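Local coordinates for protein 3'-5'-exonuclease (Saccharomyces cerevisiae, PDB 3E2V) that probably cuts double-stranded DNA as a magnesium-dependent TatD-type nuclease with both endonuclease and 3'-to-5' exonuclease activity, at residues 160-165 with 182-187; 314-319 with 328-333; 320-325 with 369-374. All coordinates share one frame; numbering follows the deposited sequence. Where two conformers were deposited one is given.

In the fold
Contact 1 lies between the barrel wall and its helix layer, and all its touching residues are buried. Contacts 2 and 3 lie on the opposite side of the chain's centre, near the periphery and only partly buried, with centres about 35 and 36 Å from that of contact 1. Both use helix 316-325: contact 2 packs its first turn on the loop that follows it, contact 3 fastens the rest of it to helix 362-373. The two adjoin, Phe328 N lying 3.2 Å from Tyr322 O. Chemistry follows place: aliphatic groups and a buried amide in contact 1, aromatic rings in contact 2, a salt bridge and a bridging water in contact 3.

Contact 1 (160-165 with 182-187); sequences GEIGLD and EEQLKI
Ile162 overlaps Gln184 and Leu185 with its two branches, packing a barrel strand on the helix that follows it. The fold is the TIM barrel of the metal-dependent hydrolases: strand 156-165 is the fourth of eight parallel strands, and helix 174-187 lies against its outer side. The methyl CG2 of Ile162 sits over one face of the Gln184 amide, 3.3 Å from OE1, 3.6 Å from CD and 3.7 Å from NE2 of Gln184. No hydrogen bond joins the segments, yet the buried amide is satisfied at both ends, since Gln184 OE1 accepts from Val89 N and NE2 donates to Phe180 O. These two bonds fix the rotation of the amide and hold it under the methyl group. The other branch of Ile162 starts with CG1 between the backbone N and the carbonyl carbon (chi1 60°) and then runs extended, bringing CD1 to the side chain of Leu185. Leu185 in turn packs on Leu199 of the next strand and on Ile213, Leu214 and Phe217 of helix 207-219, while Ile162 also touches Leu201. One patch of aliphatic groups thus joins two neighbouring strands and two helices. Glu161 points the other way, into the barrel. It follows a cis peptide bond and is a magnesium ligand of this protein, although no metal is bound to it here; the Ile162 side chain stands about 12 Å from the magnesium ion that is present. Away from the strand, Lys186 NZ meets Glu183 OE2 at 2.8 Å on the syn side, and Asp223 is a second partner of that lysine. Where the two aliphatic chains meet, Ile162 CD1 and Leu185 CD2 are 3.7 Å apart.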
loop_
_atom_site.group_PDB
_atom_site.type_symbol
_atom_site.label_atom_id
_atom_site.label_comp_id
_atom_site.label_asym_id
_atom_site.label_seq_id
_atom_site.Cartn_x
_atom_site.Cartn_y
_atom_site.Cartn_z
ATOM N N GLY A 160 -5.306 -6.245 -1.936
ATOM C CA GLY A 160 -3.862 -6.127 -1.734
ATOM C C GLY A 160 -3.607 -6.012 -0.244
ATOM O O GLY A 160 -4.564 -6.084 0.518
ATOM N N GLU A 161 -2.360 -5.860 0.217
ATOM C CA GLU A 161 -1.142 -5.833 -0.595
ATOM C C GLU A 161 -0.787 -7.228 -1.078
ATOM O O GLU A 161 -0.590 -8.103 -0.241
ATOM C CB GLU A 161 0.018 -5.353 0.275
ATOM C CG GLU A 161 0.004 -3.887 0.568
ATOM C CD GLU A 161 1.299 -3.400 1.187
ATOM O OE1 GLU A 161 2.384 -3.670 0.625
ATOM O OE2 GLU A 161 1.219 -2.740 2.239
ATOM N N ILE A 162 -0.686 -7.429 -2.394
ATOM C CA ILE A 162 -0.233 -8.713 -2.939
ATOM C C ILE A 162 0.891 -8.481 -3.941
ATOM O O ILE A 162 0.965 -7.420 -4.564
ATOM C CB ILE A 162 -1.394 -9.511 -3.587
ATOM C CG1 ILE A 162 -2.036 -8.738 -4.745
ATOM C CG2 ILE A 162 -2.461 -9.855 -2.529
ATOM C CD1 ILE A 162 -3.097 -9.541 -5.518
ATOM N N GLY A 163 1.778 -9.455 -4.079
ATOM C CA GLY A 163 2.845 -9.319 -5.053
ATOM C C GLY A 163 4.041 -10.158 -4.709
ATOM O O GLY A 163 3.905 -11.277 -4.202
ATOM N N LEU A 164 5.219 -9.603 -4.979
ATOM C CA LEU A 164 6.476 -10.334 -4.826
ATOM C C LEU A 164 7.495 -9.471 -4.103
ATOM O O LEU A 164 7.567 -8.260 -4.357
ATOM C CB LEU A 164 7.021 -10.741 -6.200
ATOM C CG LEU A 164 6.144 -11.618 -7.091
ATOM C CD1 LEU A 164 6.833 -11.903 -8.426
ATOM C CD2 LEU A 164 5.849 -12.938 -6.400
ATOM N N ASP A 165 8.290 -10.080 -3.223
ATOM C CA ASP A 165 9.339 -9.352 -2.512
ATOM C C ASP A 165 10.557 -10.232 -2.369
ATOM O O ASP A 165 10.642 -11.047 -1.464
ATOM C CB ASP A 165 8.840 -8.915 -1.134
ATOM C CG ASP A 165 9.790 -7.931 -0.447
ATOM O OD1 ASP A 165 11.002 -7.945 -0.727
ATOM O OD2 ASP A 165 9.308 -7.120 0.373
ATOM N N GLU A 182 -0.315 -15.405 -7.537
ATOM C CA GLU A 182 -1.175 -15.769 -8.646
ATOM C C GLU A 182 -2.555 -16.259 -8.207
ATOM O O GLU A 182 -3.554 -15.868 -8.805
ATOM C CB GLU A 182 -0.497 -16.802 -9.548
ATOM C CG GLU A 182 -1.384 -17.220 -10.721
ATOM C CD GLU A 182 -0.624 -17.964 -11.793
ATOM O OE1 GLU A 182 0.613 -17.822 -11.882
ATOM O OE2 GLU A 182 -1.288 -18.696 -12.556
ATOM N N GLU A 183 -2.631 -17.072 -7.153
ATOM C CA GLU A 183 -3.943 -17.537 -6.690
ATOM C C GLU A 183 -4.812 -16.375 -6.184
ATOM O O GLU A 183 -6.029 -16.355 -6.400
ATOM C CB GLU A 183 -3.829 -18.638 -5.615
ATOM C CG GLU A 183 -3.215 -19.937 -6.146
ATOM C CD GLU A 183 -3.989 -20.521 -7.345
ATOM O OE1 GLU A 183 -5.234 -20.703 -7.249
ATOM O OE2 GLU A 183 -3.348 -20.799 -8.388
ATOM N N GLN A 184 -4.184 -15.401 -5.525
ATOM C CA GLN A 184 -4.928 -14.206 -5.120
ATOM C C GLN A 184 -5.371 -13.358 -6.300
ATOM O O GLN A 184 -6.458 -12.783 -6.282
ATOM C CB GLN A 184 -4.119 -13.389 -4.103
ATOM C CG GLN A 184 -4.038 -14.096 -2.737
ATOM C CD GLN A 184 -3.259 -13.275 -1.734
ATOM O OE1 GLN A 184 -3.845 -12.485 -0.993
ATOM N NE2 GLN A 184 -1.926 -13.410 -1.745
ATOM N N LEU A 185 -4.542 -13.282 -7.341
ATOM C CA LEU A 185 -4.994 -12.618 -8.551
ATOM C C LEU A 185 -6.218 -13.325 -9.123
ATOM O O LEU A 185 -7.149 -12.677 -9.579
ATOM C CB LEU A 185 -3.874 -12.521 -9.588
ATOM C CG LEU A 185 -2.743 -11.556 -9.231
ATOM C CD1 LEU A 185 -1.624 -11.737 -10.232
ATOM C CD2 LEU A 185 -3.231 -10.091 -9.188
ATOM N N LYS A 186 -6.215 -14.651 -9.083
ATOM C CA LYS A 186 -7.375 -15.386 -9.593
ATOM C C LYS A 186 -8.627 -15.066 -8.777
ATOM O O LYS A 186 -9.691 -14.784 -9.323
ATOM C CB LYS A 186 -7.112 -16.884 -9.574
ATOM C CG LYS A 186 -6.115 -17.375 -10.615
ATOM C CD LYS A 186 -5.859 -18.865 -10.405
ATOM C CE LYS A 186 -4.794 -19.395 -11.354
ATOM N NZ LYS A 186 -4.447 -20.823 -10.999
ATOM N N ILE A 187 -8.489 -15.103 -7.463
ATOM C CA ILE A 187 -9.611 -14.780 -6.577
ATOM C C ILE A 187 -10.170 -13.401 -6.877
ATOM O O ILE A 187 -11.383 -13.210 -6.896
ATOM C CB ILE A 187 -9.198 -14.896 -5.082
ATOM C CG1 ILE A 187 -9.200 -16.364 -4.659
ATOM C CG2 ILE A 187 -10.097 -14.035 -4.178
ATOM C CD1 ILE A 187 -8.553 -16.562 -3.306
#

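Contact 2 (314-319 with 328-333); sequences ASFQYL and FEYPAF
Phe316 drives the edge of its ring into a face of Tyr330, a T-shaped stack with planes at 77° and centroids 5.1 Å apart. The leading atom is Phe316 CE1, which stands 3.4 Å from Tyr330 CZ and 3.5 Å from Tyr330 OH, so the edge lands over the hydroxyl end of the tyrosine ring. With CG trans to its backbone nitrogen (chi1 -179°), Tyr330 reaches back from the loop after helix 316-325 towards the first turn of that helix. Leu319, one turn on from Phe316, crosses the tyrosine at about a right angle and puts CD1 3.7 Å from Tyr330 CE1. Its other methyl, CD2, makes a looser contact with Phe328, 4.5 Å from CE2 of that ring. The helix and its own trailing loop are thus closed on each other by three rings and a leucine. Phe328 continues the packing onto Glu363 and Ile367 of helix 362-373, and Tyr330 touches Gln364. Replacing Tyr330 by an alanine would probably leave the Phe316 edge and the Leu319 methyl without the ring they pack on, and Ile309 O without its hydroxyl partner. Across the two segments the attraction is apolar and aromatic, with no hydrogen bond; the polar end of Tyr330 is tied instead to a third piece of chain, at Ile309 O.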
loop_
_atom_site.group_PDB
_atom_site.type_symbol
_atom_site.label_atom_id
_atom_site.label_comp_id
_atom_site.label_asym_id
_atom_site.label_seq_id
_atom_site.Cartn_x
_atom_site.Cartn_y
_atom_site.Cartn_z
ATOM N N ALA A 314 18.352 12.646 -0.846
ATOM C CA ALA A 314 18.442 13.639 -1.930
ATOM C C ALA A 314 17.201 14.531 -1.998
ATOM O O ALA A 314 17.258 15.660 -2.490
ATOM C CB ALA A 314 18.669 12.968 -3.246
ATOM N N SER A 315 16.082 14.028 -1.480
ATOM C CA SER A 315 14.835 14.758 -1.421
ATOM C C SER A 315 14.867 15.979 -0.485
ATOM O O SER A 315 14.099 16.931 -0.686
ATOM C CB SER A 315 13.752 13.794 -0.936
ATOM O OG SER A 315 14.190 13.145 0.245
ATOM N N PHE A 316 15.701 15.935 0.557
ATOM C CA PHE A 316 15.613 16.952 1.599
ATOM C C PHE A 316 15.844 18.354 1.079
ATOM O O PHE A 316 15.223 19.295 1.572
ATOM C CB PHE A 316 16.556 16.706 2.785
ATOM C CG PHE A 316 16.225 17.565 3.969
ATOM C CD1 PHE A 316 15.206 17.196 4.844
ATOM C CD2 PHE A 316 16.898 18.764 4.200
ATOM C CE1 PHE A 316 14.862 18.009 5.932
ATOM C CE2 PHE A 316 16.548 19.572 5.272
ATOM C CZ PHE A 316 15.540 19.187 6.147
ATOM N N GLN A 317 16.715 18.496 0.088
ATOM C CA GLN A 317 17.021 19.830 -0.424
ATOM C C GLN A 317 15.779 20.644 -0.803
ATOM O O GLN A 317 15.760 21.866 -0.655
ATOM C CB GLN A 317 18.000 19.744 -1.583
ATOM C CG GLN A 317 17.481 19.012 -2.789
ATOM C CD GLN A 317 18.571 18.790 -3.791
ATOM O OE1 GLN A 317 19.060 19.742 -4.406
ATOM N NE2 GLN A 317 18.979 17.532 -3.960
ATOM N N TYR A 318 14.737 19.958 -1.270
ATOM C CA TYR A 318 13.493 20.625 -1.641
ATOM C C TYR A 318 12.676 21.059 -0.428
ATOM O O TYR A 318 12.021 22.106 -0.455
ATOM C CB TYR A 318 12.707 19.739 -2.595
ATOM C CG TYR A 318 13.549 19.345 -3.777
ATOM C CD1 TYR A 318 14.016 20.320 -4.664
ATOM C CD2 TYR A 318 13.925 18.025 -3.992
ATOM C CE1 TYR A 318 14.806 19.987 -5.752
ATOM C CE2 TYR A 318 14.726 17.678 -5.080
ATOM C CZ TYR A 318 15.154 18.667 -5.963
ATOM O OH TYR A 318 15.942 18.334 -7.044
ATOM N N LEU A 319 12.728 20.287 0.653
ATOM C CA LEU A 319 12.115 20.729 1.906
ATOM C C LEU A 319 12.888 21.888 2.530
ATOM O O LEU A 319 12.280 22.790 3.111
ATOM C CB LEU A 319 11.994 19.587 2.911
ATOM C CG LEU A 319 11.207 18.348 2.487
ATOM C CD1 LEU A 319 11.091 17.442 3.693
ATOM C CD2 LEU A 319 9.830 18.688 1.904
ATOM N N PHE A 328 7.444 27.145 5.031
ATOM C CA PHE A 328 7.093 25.751 5.334
ATOM C C PHE A 328 7.589 25.304 6.708
ATOM O O PHE A 328 8.754 25.516 7.059
ATOM C CB PHE A 328 7.613 24.800 4.244
ATOM C CG PHE A 328 7.152 23.373 4.413
ATOM C CD1 PHE A 328 5.824 23.030 4.171
ATOM C CD2 PHE A 328 8.042 22.387 4.824
ATOM C CE1 PHE A 328 5.380 21.712 4.341
ATOM C CE2 PHE A 328 7.609 21.061 4.992
ATOM C CZ PHE A 328 6.275 20.733 4.743
ATOM N N GLU A 329 6.697 24.670 7.467
ATOM C CA GLU A 329 7.026 24.156 8.793
ATOM C C GLU A 329 7.483 22.697 8.740
ATOM O O GLU A 329 6.713 21.811 8.337
ATOM C CB GLU A 329 5.823 24.312 9.730
ATOM N N TYR A 330 8.740 22.470 9.122
ATOM C CA TYR A 330 9.346 21.144 9.237
ATOM C C TYR A 330 9.971 21.015 10.636
ATOM O O TYR A 330 10.805 21.843 11.019
ATOM C CB TYR A 330 10.416 20.946 8.154
ATOM C CG TYR A 330 11.109 19.597 8.140
ATOM C CD1 TYR A 330 10.608 18.541 7.383
ATOM C CD2 TYR A 330 12.292 19.380 8.857
ATOM C CE1 TYR A 330 11.252 17.299 7.348
ATOM C CE2 TYR A 330 12.938 18.134 8.838
ATOM C CZ TYR A 330 12.413 17.098 8.078
ATOM O OH TYR A 330 13.050 15.874 8.038
ATOM N N PRO A 331 9.552 20.007 11.426
ATOM C CA PRO A 331 8.428 19.109 11.165
ATOM C C PRO A 331 7.092 19.847 11.274
ATOM O O PRO A 331 7.050 21.000 11.709
ATOM C CB PRO A 331 8.554 18.066 12.274
ATOM C CG PRO A 331 9.245 18.794 13.393
ATOM C CD PRO A 331 10.218 19.698 12.707
ATOM N N ALA A 332 5.996 19.191 10.893
ATOM C CA ALA A 332 4.692 19.865 10.823
ATOM C C ALA A 332 4.119 20.232 12.199
ATOM O O ALA A 332 3.272 21.126 12.322
ATOM C CB ALA A 332 3.700 19.007 10.048
ATOM N N PHE A 333 4.565 19.493 13.209
ATOM C CA PHE A 333 4.154 19.643 14.610
ATOM C C PHE A 333 5.405 19.322 15.413
ATOM O O PHE A 333 6.324 18.698 14.891
ATOM C CB PHE A 333 3.056 18.623 14.953
ATOM C CG PHE A 333 1.780 18.828 14.184
ATOM C CD1 PHE A 333 0.785 19.652 14.685
ATOM C CD2 PHE A 333 1.587 18.221 12.945
ATOM C CE1 PHE A 333 -0.388 19.866 13.974
ATOM C CE2 PHE A 333 0.412 18.426 12.223
ATOM C CZ PHE A 333 -0.571 19.258 12.733
#

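Contact 3 (320-325 with 369-374); sequences AKYQEV and VSEVKD
Lys321 NZ donates to Glu371 OE1 at 2.9 Å, a salt bridge that ties helix 316-325 to helix 362-373. The lysine chain is fully extended, with CG trans to the backbone nitrogen (chi1 172°), and its ammonium meets the carboxylate on the syn side but 32° out of its plane. The second oxygen, Glu371 OE2, lies in plane at the edge of the Tyr322 ring, 3.7 Å from CE1, and takes a hydrogen bond from a water at 2.5 Å. That same water is hydrogen-bonded to Tyr322 OH at 2.6 Å. Both carboxylate oxygens are therefore engaged, one by a charge and one by water. Ser370 has two conformers; in the one described its OG accepts from the water at 2.9 Å, a third link that depends on this conformer, and also bonds Ile367 O. Just beyond Glu371 the helix ends in a Schellman motif with Asp374 at C-prime. The two helical segments pass at 103°, their axes 12.4 Å apart; helix 377-392 packs alongside through Leu377, which touches both Tyr322 and Ser370, while Val369 faces Leu298 of the last barrel strand.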
loop_
_atom_site.group_PDB
_atom_site.type_symbol
_atom_site.label_atom_id
_atom_site.label_comp_id
_atom_site.label_asym_id
_atom_site.label_seq_id
_atom_site.Cartn_x
_atom_site.Cartn_y
_atom_site.Cartn_z
ATOM N N ALA A 320 14.217 21.844 2.442
ATOM C CA ALA A 320 15.044 22.965 2.894
ATOM C C ALA A 320 14.648 24.251 2.156
ATOM O O ALA A 320 14.441 25.293 2.792
ATOM C CB ALA A 320 16.527 22.648 2.712
ATOM N N LYS A 321 14.516 24.161 0.830
ATOM C CA LYS A 321 14.091 25.293 -0.002
ATOM C C LYS A 321 12.753 25.849 0.472
ATOM O O LYS A 321 12.603 27.061 0.648
ATOM C CB LYS A 321 14.020 24.892 -1.487
ATOM C CG LYS A 321 13.399 25.947 -2.403
ATOM C CD LYS A 321 13.229 25.434 -3.823
ATOM C CE LYS A 321 12.601 26.509 -4.704
ATOM N NZ LYS A 321 12.443 26.051 -6.110
ATOM N N TYR A 322 11.780 24.964 0.686
ATOM C CA TYR A 322 10.466 25.385 1.151
ATOM C C TYR A 322 10.481 26.024 2.542
ATOM O O TYR A 322 9.755 26.993 2.792
ATOM C CB TYR A 322 9.452 24.228 1.055
ATOM C CG TYR A 322 8.665 24.275 -0.240
ATOM C CD1 TYR A 322 9.289 24.038 -1.469
ATOM C CD2 TYR A 322 7.306 24.589 -0.238
ATOM C CE1 TYR A 322 8.570 24.100 -2.657
ATOM C CE2 TYR A 322 6.591 24.659 -1.415
ATOM C CZ TYR A 322 7.223 24.415 -2.617
ATOM O OH TYR A 322 6.499 24.470 -3.796
ATOM N N GLN A 323 11.331 25.497 3.427
ATOM C CA GLN A 323 11.516 26.066 4.763
ATOM C C GLN A 323 12.000 27.504 4.651
ATOM O O GLN A 323 11.518 28.394 5.367
ATOM C CB GLN A 323 12.551 25.265 5.552
ATOM C CG GLN A 323 12.055 23.941 6.076
ATOM C CD GLN A 323 13.086 23.234 6.929
ATOM O OE1 GLN A 323 13.193 23.476 8.133
ATOM N NE2 GLN A 323 13.848 22.342 6.308
ATOM N N GLU A 324 12.940 27.712 3.728
ATOM C CA GLU A 324 13.626 28.991 3.573
ATOM C C GLU A 324 12.764 30.038 2.881
ATOM O O GLU A 324 12.652 31.172 3.355
ATOM C CB GLU A 324 14.937 28.800 2.799
ATOM N N VAL A 325 12.154 29.663 1.762
ATOM C CA VAL A 325 11.542 30.652 0.880
ATOM C C VAL A 325 10.021 30.599 0.821
ATOM O O VAL A 325 9.393 31.524 0.304
ATOM C CB VAL A 325 12.112 30.546 -0.558
ATOM N N VAL A 369 8.122 15.904 -5.103
ATOM C CA VAL A 369 7.769 15.446 -6.443
ATOM C C VAL A 369 7.567 16.644 -7.378
ATOM O O VAL A 369 8.010 16.608 -8.525
ATOM C CB VAL A 369 6.533 14.508 -6.391
ATOM C CG1 VAL A 369 6.023 14.198 -7.802
ATOM C CG2 VAL A 369 6.889 13.206 -5.663
ATOM N N SER A 370 6.946 17.705 -6.865
ATOM C CA SER A 370 6.694 18.885 -7.682
ATOM C C SER A 370 8.009 19.543 -8.117
ATOM O O SER A 370 8.152 19.939 -9.282
ATOM C CB SER A 370 5.799 19.869 -6.928
ATOM O OG SER A 370 6.520 20.539 -5.913
ATOM N N GLU A 371 8.976 19.627 -7.206
ATOM C CA GLU A 371 10.273 20.225 -7.535
ATOM C C GLU A 371 11.065 19.354 -8.503
ATOM O O GLU A 371 11.661 19.853 -9.466
ATOM C CB GLU A 371 11.077 20.506 -6.257
ATOM C CG GLU A 371 10.493 21.636 -5.416
ATOM C CD GLU A 371 10.717 23.005 -6.047
ATOM O OE1 GLU A 371 11.858 23.273 -6.476
ATOM O OE2 GLU A 371 9.756 23.788 -6.113
ATOM N N VAL A 372 11.063 18.047 -8.268
ATOM C CA VAL A 372 11.768 17.117 -9.138
ATOM C C VAL A 372 11.230 17.166 -10.571
ATOM O O VAL A 372 12.002 17.163 -11.532
ATOM C CB VAL A 372 11.698 15.676 -8.578
ATOM C CG1 VAL A 372 12.140 14.660 -9.612
ATOM C CG2 VAL A 372 12.549 15.558 -7.323
ATOM N N LYS A 373 9.911 17.224 -10.706
ATOM C CA LYS A 373 9.273 17.199 -12.027
ATOM C C LYS A 373 9.116 18.569 -12.664
ATOM O O LYS A 373 8.695 18.663 -13.828
ATOM C CB LYS A 373 7.891 16.572 -11.911
ATOM C CG LYS A 373 7.893 15.092 -11.742
ATOM C CD LYS A 373 6.451 14.618 -11.685
ATOM C CE LYS A 373 6.292 13.262 -12.312
ATOM N NZ LYS A 373 6.591 13.256 -13.767
ATOM N N ASP A 374 9.412 19.623 -11.914
ATOM C CA ASP A 374 9.187 20.992 -12.388
ATOM C C ASP A 374 7.720 21.161 -12.828
ATOM O O ASP A 374 7.411 21.659 -13.920
ATOM C CB ASP A 374 10.168 21.344 -13.520
ATOM C CG ASP A 374 10.159 22.823 -13.860
ATOM O OD1 ASP A 374 9.789 23.654 -12.993
ATOM O OD2 ASP A 374 10.520 23.150 -15.011
HETATM O O HOH W 1 7.341 23.342 -6.001
#